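Local coordinates for large component of pyocin AP41 (Pseudomonas aeruginosa, PDB 4UHQ), which probably cleaves DNA as a metal-dependent endonuclease, its C-terminal HNH-type DNase domain forming the toxic part of a bacteriocin that kills competing bacteria, at residues A[54-59]-A[72-77]; A[78-83]-A[92-97]; A[84-89]-A[118-123]. All coordinates share one frame; numbering follows the deposited sequence.

Interaction 1 of 3, residues A[54-59]-A[72-77]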
# COMPACT_ATOMS: atom_id res chain seq x y z
N MET A 54 9.05 0.30 5.94
CA MET A 54 10.42 0.78 6.25
C MET A 54 11.03 1.52 5.06
O MET A 54 11.73 2.53 5.25
CB MET A 54 11.30 -0.39 6.65
CG MET A 54 10.73 -1.12 7.82
SD MET A 54 12.08 -1.46 8.92
CE MET A 54 12.86 0.20 8.92
N ALA A 55 10.76 1.06 3.83
CA ALA A 55 11.25 1.79 2.65
C ALA A 55 10.64 3.18 2.58
O ALA A 55 11.34 4.15 2.28
CB ALA A 55 10.92 1.01 1.36
N VAL A 56 9.35 3.28 2.88
CA VAL A 56 8.70 4.60 2.96
C VAL A 56 9.44 5.48 3.96
O VAL A 56 9.70 6.66 3.73
CB VAL A 56 7.23 4.45 3.33
CG1 VAL A 56 6.55 5.79 3.70
CG2 VAL A 56 6.48 3.78 2.15
N SER A 57 9.76 4.91 5.11
CA SER A 57 10.41 5.69 6.18
C SER A 57 11.77 6.26 5.78
O SER A 57 12.21 7.26 6.38
CB SER A 57 10.52 4.81 7.44
OG SER A 57 11.71 3.99 7.42
N LYS A 58 12.42 5.63 4.81
CA LYS A 58 13.74 6.05 4.39
C LYS A 58 13.69 7.02 3.22
O LYS A 58 14.75 7.47 2.77
CB LYS A 58 14.59 4.83 4.03
CG LYS A 58 14.93 3.96 5.23
CD LYS A 58 15.46 2.60 4.81
CE LYS A 58 15.78 1.73 6.02
NZ LYS A 58 16.27 0.38 5.61
N ASP A 59 12.49 7.35 2.75
CA ASP A 59 12.38 8.25 1.60
C ASP A 59 11.81 9.62 1.96
O ASP A 59 10.66 9.71 2.35
CB ASP A 59 11.47 7.65 0.53
CG ASP A 59 11.42 8.51 -0.70
OD1 ASP A 59 12.47 8.66 -1.32
OD2 ASP A 59 10.36 9.07 -1.04
N TYR A 72 7.00 7.98 12.82
CA TYR A 72 7.50 6.99 13.78
C TYR A 72 7.02 5.58 13.39
O TYR A 72 7.83 4.64 13.31
CB TYR A 72 7.06 7.32 15.20
CG TYR A 72 7.46 6.21 16.11
CD1 TYR A 72 8.76 6.12 16.52
CD2 TYR A 72 6.54 5.23 16.51
CE1 TYR A 72 9.18 5.08 17.34
CE2 TYR A 72 6.97 4.19 17.36
CZ TYR A 72 8.26 4.14 17.72
OH TYR A 72 8.75 3.15 18.57
N PHE A 73 5.72 5.43 13.18
CA PHE A 73 5.25 4.07 12.89
C PHE A 73 5.89 3.46 11.65
O PHE A 73 6.29 2.29 11.72
CB PHE A 73 3.71 4.06 12.82
CG PHE A 73 3.07 4.24 14.17
CD1 PHE A 73 3.24 3.28 15.18
CD2 PHE A 73 2.33 5.36 14.45
CE1 PHE A 73 2.67 3.46 16.45
CE2 PHE A 73 1.81 5.53 15.72
CZ PHE A 73 1.98 4.62 16.70
N VAL A 74 6.04 4.20 10.54
CA VAL A 74 6.62 3.56 9.36
C VAL A 74 8.08 3.24 9.59
O VAL A 74 8.57 2.26 9.01
CB VAL A 74 6.43 4.38 8.03
CG1 VAL A 74 4.89 4.46 7.71
CG2 VAL A 74 7.02 5.78 8.13
N SER A 75 8.76 4.00 10.46
CA SER A 75 10.17 3.65 10.76
C SER A 75 10.28 2.31 11.46
O SER A 75 11.37 1.71 11.52
CB SER A 75 10.79 4.76 11.60
OG SER A 75 10.42 4.73 12.99
N GLN A 76 9.17 1.85 12.04
CA GLN A 76 9.13 0.54 12.70
C GLN A 76 8.57 -0.55 11.81
O GLN A 76 8.38 -1.68 12.28
CB GLN A 76 8.30 0.65 13.98
CG GLN A 76 8.78 1.74 14.94
CD GLN A 76 10.20 1.57 15.34
OE1 GLN A 76 10.54 0.59 16.00
NE2 GLN A 76 11.06 2.49 14.93
N GLY A 77 8.34 -0.23 10.55
CA GLY A 77 7.76 -1.20 9.62
C GLY A 77 6.27 -1.39 9.81
O GLY A 77 5.69 -2.39 9.37
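The C-terminal ends of two helices meet here, M54 lying beside G77 with their CA atoms 4.7 Å apart and S57 beside S75 at 5.0 Å, and no hydrogen bond passes between the two segments. Mostly carbon atoms of side chains meet backbone atoms. CB of S57 sits 3.5 Å from CA of S75 and also touches the carbonyl oxygen of V74, while CG2 of V74 reaches back to within 3.7 Å of the same CB. The hydroxyl of S57 is turned back into its own helix: with OG between the backbone N and the carbonyl carbon (chi1 85°), it lies 2.6 Å from O of M54 and donates to it, tilted 16° from the carbonyl plane. S75 does the same, its OG bonding to O of Y72 and accepting a nearly straight N-H bond from NE2 of Q76. Both serines thus satisfy their hydroxyls locally and present carbon to the interface.

M54 packs on the turn after helix 68-75. Its CG lies tightly on G77, 3.5 Å from CA, and the chain then bends at chi2 and chi3, which brings CE to 3.4 Å from O of S75. G77, at positive phi, is the C-prime residue of a Schellman motif that ends helix 68-75, its N bonded to O of V74 and N of L78 to O of F73; having no side chain, it allows the methionine to lie against the backbone. V56 adds a looser apolar contact, CG1 to CG2 of V74 at 4.5 Å.

The contact joins the end of helix 45-57 to the end of helix 68-75. Helix 60-63, in the connection between them, covers V56 through A62 and V74 through L63, whereas helix 31-37 packs against A55 on the side turned away from this interface.

Interaction 2 of 3, residues A[78-83]-A[92-97]; sequences LAPYAV and EKFEIH. With NI (nickel (II) ion), chain E.
A single beta bridge, Y81 with K93, ties the loop after helix 68-75 to the residues leading into the beta-beta-alpha metal motif of the HNH nuclease, in which antiparallel strands 95-98 and 114-117 are followed by helix 119-132. The two residues form an antiparallel, non-hydrogen-bonded pair, flanked by two backbone bonds: N of F94 donates to O of P80 at 2.9 Å, almost in line with the carbonyl, and N of A82 donates to O of E92, also at 2.9 Å and in the carbonyl plane.

The F94 ring takes CB of A82 over one face, a CH-pi contact 4.1 Å from the ring centroid, and CG of P80 comes to 3.7 Å from its CD2. K93, extended beyond CG, lies side by side with Y81 and points the same way; CG rides above one ring face, offset toward the rim, and CE touches CE2 at 3.7 Å. OE1 of E92 stands at the edge of that ring, near its plane.

H97 takes no part in the contact; its ND1 binds the nickel ion at 2.1 Å, shared with H122 and H126. The backbone bonds and carbon packing would help hold the chain leading into the strand. The ammonium group of K93 is hydrogen-bonded through water 1, 2.9 Å from NZ, to O of A79, which would probably stabilise its charge.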
# COMPACT_ATOMS: atom_id res chain seq x y z
N LEU A 78 5.64 -0.44 10.50
CA LEU A 78 4.19 -0.48 10.70
C LEU A 78 3.45 0.50 9.83
O LEU A 78 3.96 1.55 9.48
CB LEU A 78 3.87 -0.17 12.17
CG LEU A 78 4.55 -1.12 13.13
CD1 LEU A 78 4.34 -0.60 14.56
CD2 LEU A 78 3.98 -2.50 13.00
N ALA A 79 2.24 0.14 9.41
CA ALA A 79 1.49 1.03 8.57
C ALA A 79 1.05 2.29 9.28
O ALA A 79 0.73 2.27 10.47
CB ALA A 79 0.25 0.30 8.01
N PRO A 80 0.97 3.41 8.54
CA PRO A 80 0.53 4.65 9.18
C PRO A 80 -1.00 4.62 9.34
O PRO A 80 -1.69 3.89 8.60
CB PRO A 80 0.93 5.74 8.18
CG PRO A 80 1.03 5.04 6.83
CD PRO A 80 1.34 3.59 7.13
N TYR A 81 -1.50 5.33 10.31
CA TYR A 81 -2.94 5.44 10.55
C TYR A 81 -3.58 6.40 9.59
O TYR A 81 -3.07 7.48 9.31
CB TYR A 81 -3.20 5.94 11.98
CG TYR A 81 -2.82 4.97 13.05
CD1 TYR A 81 -1.53 4.98 13.58
CD2 TYR A 81 -3.73 4.05 13.55
CE1 TYR A 81 -1.16 4.12 14.58
CE2 TYR A 81 -3.37 3.17 14.56
CZ TYR A 81 -2.08 3.19 15.05
OH TYR A 81 -1.72 2.32 16.04
N ALA A 82 -4.75 6.02 9.10
CA ALA A 82 -5.61 6.92 8.33
C ALA A 82 -6.49 7.76 9.26
O ALA A 82 -6.64 7.41 10.43
CB ALA A 82 -6.49 6.09 7.35
N VAL A 83 -7.10 8.85 8.75
CA VAL A 83 -8.00 9.62 9.60
C VAL A 83 -9.20 8.78 10.01
O VAL A 83 -9.58 7.82 9.33
CB VAL A 83 -8.49 10.93 8.92
CG1 VAL A 83 -7.28 11.89 8.74
CG2 VAL A 83 -9.20 10.63 7.63
N GLU A 92 -7.69 0.49 10.91
CA GLU A 92 -7.48 1.92 11.07
C GLU A 92 -6.33 2.45 10.25
O GLU A 92 -6.09 3.66 10.23
CB GLU A 92 -7.18 2.21 12.55
CG GLU A 92 -8.29 1.71 13.42
CD GLU A 92 -8.06 2.00 14.89
OE1 GLU A 92 -6.89 2.01 15.33
OE2 GLU A 92 -9.07 2.22 15.58
N LYS A 93 -5.57 1.56 9.61
CA LYS A 93 -4.34 1.97 8.98
C LYS A 93 -4.44 1.86 7.46
O LYS A 93 -5.19 1.05 6.91
CB LYS A 93 -3.18 1.09 9.47
CG LYS A 93 -3.02 1.12 10.99
CD LYS A 93 -1.93 0.17 11.49
CE LYS A 93 -2.04 0.12 13.02
NZ LYS A 93 -0.80 -0.53 13.61
N PHE A 94 -3.60 2.64 6.78
CA PHE A 94 -3.48 2.49 5.34
C PHE A 94 -3.14 1.04 4.99
O PHE A 94 -2.33 0.37 5.65
CB PHE A 94 -2.42 3.47 4.80
CG PHE A 94 -2.87 4.89 4.81
CD1 PHE A 94 -3.56 5.40 3.75
CD2 PHE A 94 -2.51 5.73 5.85
CE1 PHE A 94 -3.98 6.74 3.74
CE2 PHE A 94 -2.93 7.05 5.85
CZ PHE A 94 -3.62 7.55 4.80
N GLU A 95 -3.79 0.56 3.94
CA GLU A 95 -3.68 -0.83 3.50
C GLU A 95 -3.07 -0.93 2.13
O GLU A 95 -3.25 -0.04 1.31
CB GLU A 95 -5.10 -1.49 3.49
CG GLU A 95 -5.59 -1.64 4.95
CD GLU A 95 -6.97 -2.19 5.10
OE1 GLU A 95 -7.66 -2.36 4.07
OE2 GLU A 95 -7.38 -2.42 6.27
N ILE A 96 -2.37 -2.03 1.87
CA ILE A 96 -1.84 -2.33 0.55
C ILE A 96 -2.83 -3.28 -0.13
O ILE A 96 -3.06 -4.39 0.38
CB ILE A 96 -0.46 -2.97 0.66
CG1 ILE A 96 0.50 -2.08 1.44
CG2 ILE A 96 0.08 -3.22 -0.77
CD1 ILE A 96 1.79 -2.82 1.81
N HIS A 97 -3.50 -2.80 -1.17
CA HIS A 97 -4.49 -3.62 -1.88
C HIS A 97 -3.92 -4.15 -3.18
O HIS A 97 -3.18 -3.46 -3.91
CB HIS A 97 -5.76 -2.76 -2.11
CG HIS A 97 -6.67 -3.20 -3.24
ND1 HIS A 97 -7.51 -4.31 -3.19
CD2 HIS A 97 -6.94 -2.58 -4.42
CE1 HIS A 97 -8.21 -4.37 -4.31
NE2 HIS A 97 -7.88 -3.33 -5.07
NI NI E . -7.83 -5.88 -1.85
O HOH W 1 0.93 1.72 13.08
O HOH W 2 -7.52 -7.13 -3.58

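Interaction 3 of 3, residues A[84-89]-A[118-123]; sequences PEEHLG and TPKRHS. With NI (nickel (II) ion), chain E.
E86 reaches across to the first turn of helix 119-132, and its side chain can be followed atom by atom. CB rests on T118, 3.7 Å from its CB and close to CG2. CG, still near CG2, is placed anti to the carbonyl carbon of E86 (chi1 -68°); the bend at chi2 (-67°) then places CD near OG1 of T118 and CD of K120. OE1 makes the polar contacts: OG1 of T118 donates to it at 2.7 Å, meeting it on the anti side and 23° out of the carboxylate plane, and water 3 donates to the same oxygen. That water accepts from NZ of K120, so the lysine is linked to the carboxylate indirectly. OE2 lies 4.1 Å from CD of K120 and too far from NZ for a salt bridge; the direct charge partner of NZ is E124, one turn further on.

The backbone of E86 contributes as well. Its O accepts from N of K120 at 3.0 Å, with the donor above the carbonyl plane, and touches CD of P119. L88 completes the contact, its CB against CB of P119 and its CD2 3.5 Å from CB of S123.

T118 is the N-cap of the helix: OG1 accepts from N of R121 at 3.1 Å while giving its proton to E86. The threonine hydroxyl is thereby held by two bonds, and the E86 carboxylate probably helps orient it. Just beyond, H122 projects to the metal, its NE2 2.1 Å from nickel and its ND1 hydrogen-bonded to OE1 of E95, a second-shell carboxylate. The N-H groups of K120 and R121 are both used, and the nearby E86 carboxylate would probably offset the partial positive charge of the helix start.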
# COMPACT_ATOMS: atom_id res chain seq x y z
N PRO A 84 -9.84 9.14 11.11
CA PRO A 84 -10.87 8.26 11.64
C PRO A 84 -12.04 7.99 10.68
O PRO A 84 -12.63 6.90 10.73
CB PRO A 84 -11.36 9.05 12.86
CG PRO A 84 -10.08 9.67 13.35
CD PRO A 84 -9.39 10.15 12.10
N GLU A 85 -12.38 8.96 9.84
CA GLU A 85 -13.51 8.78 8.94
C GLU A 85 -13.22 7.68 7.93
O GLU A 85 -14.15 7.21 7.26
CB GLU A 85 -13.81 10.07 8.19
CG GLU A 85 -14.34 11.23 9.04
CD GLU A 85 -13.24 12.03 9.75
OE1 GLU A 85 -12.02 11.76 9.62
OE2 GLU A 85 -13.66 12.98 10.46
N GLU A 86 -11.96 7.28 7.82
CA GLU A 86 -11.54 6.31 6.78
C GLU A 86 -11.29 4.94 7.36
O GLU A 86 -10.83 4.03 6.67
CB GLU A 86 -10.29 6.84 6.08
CG GLU A 86 -10.58 8.09 5.24
CD GLU A 86 -11.46 7.84 4.06
OE1 GLU A 86 -11.44 6.70 3.47
OE2 GLU A 86 -12.23 8.74 3.63
N HIS A 87 -11.58 4.77 8.65
CA HIS A 87 -11.46 3.48 9.30
C HIS A 87 -12.60 2.59 8.89
O HIS A 87 -13.60 3.06 8.35
CB HIS A 87 -11.41 3.66 10.83
CG HIS A 87 -10.23 4.44 11.30
ND1 HIS A 87 -10.02 4.73 12.64
CD2 HIS A 87 -9.19 5.00 10.63
CE1 HIS A 87 -8.90 5.42 12.77
NE2 HIS A 87 -8.40 5.63 11.57
N LEU A 88 -12.43 1.29 9.09
CA LEU A 88 -13.52 0.34 8.85
C LEU A 88 -13.46 -0.73 9.93
O LEU A 88 -12.56 -1.55 9.93
CB LEU A 88 -13.39 -0.28 7.47
CG LEU A 88 -14.52 -1.26 7.17
CD1 LEU A 88 -15.69 -0.49 6.64
CD2 LEU A 88 -14.02 -2.25 6.19
N GLY A 89 -14.40 -0.70 10.87
CA GLY A 89 -14.32 -1.57 12.03
C GLY A 89 -12.99 -1.40 12.76
O GLY A 89 -12.57 -0.29 13.05
N THR A 118 -7.23 3.54 1.88
CA THR A 118 -7.69 3.53 3.28
C THR A 118 -8.52 2.27 3.54
O THR A 118 -9.00 1.64 2.60
CB THR A 118 -8.55 4.74 3.64
OG1 THR A 118 -9.70 4.75 2.78
CG2 THR A 118 -7.77 5.98 3.42
N PRO A 119 -8.72 1.90 4.79
CA PRO A 119 -9.57 0.73 5.04
C PRO A 119 -10.96 0.88 4.45
O PRO A 119 -11.53 -0.11 3.87
CB PRO A 119 -9.63 0.65 6.56
CG PRO A 119 -8.31 1.25 7.00
CD PRO A 119 -8.05 2.36 6.03
N LYS A 120 -11.57 2.06 4.59
CA LYS A 120 -12.89 2.30 4.03
C LYS A 120 -12.88 2.14 2.52
O LYS A 120 -13.76 1.43 1.97
CB LYS A 120 -13.38 3.71 4.40
CG LYS A 120 -14.64 4.21 3.67
CD LYS A 120 -14.97 5.67 4.12
CE LYS A 120 -16.13 6.25 3.31
NZ LYS A 120 -15.82 6.49 1.86
N ARG A 121 -11.92 2.76 1.83
CA ARG A 121 -11.93 2.66 0.36
C ARG A 121 -11.59 1.25 -0.09
O ARG A 121 -12.18 0.77 -1.07
CB ARG A 121 -10.96 3.68 -0.29
CG ARG A 121 -11.06 3.75 -1.81
CD ARG A 121 -12.49 4.11 -2.32
NE ARG A 121 -12.56 3.78 -3.73
CZ ARG A 121 -13.68 3.39 -4.36
NH1 ARG A 121 -14.83 3.36 -3.68
NH2 ARG A 121 -13.63 3.02 -5.63
N HIS A 122 -10.72 0.54 0.63
CA HIS A 122 -10.43 -0.84 0.22
C HIS A 122 -11.71 -1.70 0.24
O HIS A 122 -11.97 -2.50 -0.68
CB HIS A 122 -9.40 -1.42 1.19
CG HIS A 122 -8.75 -2.69 0.72
ND1 HIS A 122 -7.86 -3.39 1.52
CD2 HIS A 122 -8.79 -3.36 -0.45
CE1 HIS A 122 -7.44 -4.46 0.88
NE2 HIS A 122 -8.02 -4.50 -0.31
N SER A 123 -12.50 -1.57 1.28
CA SER A 123 -13.75 -2.29 1.36
C SER A 123 -14.71 -1.92 0.22
O SER A 123 -15.33 -2.84 -0.41
CB SER A 123 -14.39 -2.04 2.71
OG SER A 123 -15.64 -2.71 2.84
NI NI E . -7.83 -5.88 -1.85
O HOH W 3 -13.07 6.21 1.26
O HOH W 2 -7.52 -7.13 -3.58

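How the interactions relate
Interaction 1 touches interaction 2, and interaction 2 touches interaction 3. Interaction 1 abuts interaction 2 where N of L78 probably bonds to O of F73 (3.1 Å) and the F73 and Y81 rings meet edge to face. Interactions 2 and 3 have centres 9 Å apart; their segments alternate along the chain and are joined by NE2 of H87, 2.8 Å from O of A82, and ND1 of H122, 2.8 Å from OE1 of E95. Both reach the nickel site, H97 from the strand and H122 from the helix, with H126 as the third histidine and water 2 shared. Interaction 1 lies about 21 Å, centre to centre, from interaction 3, their nearest atoms about 11 Å apart.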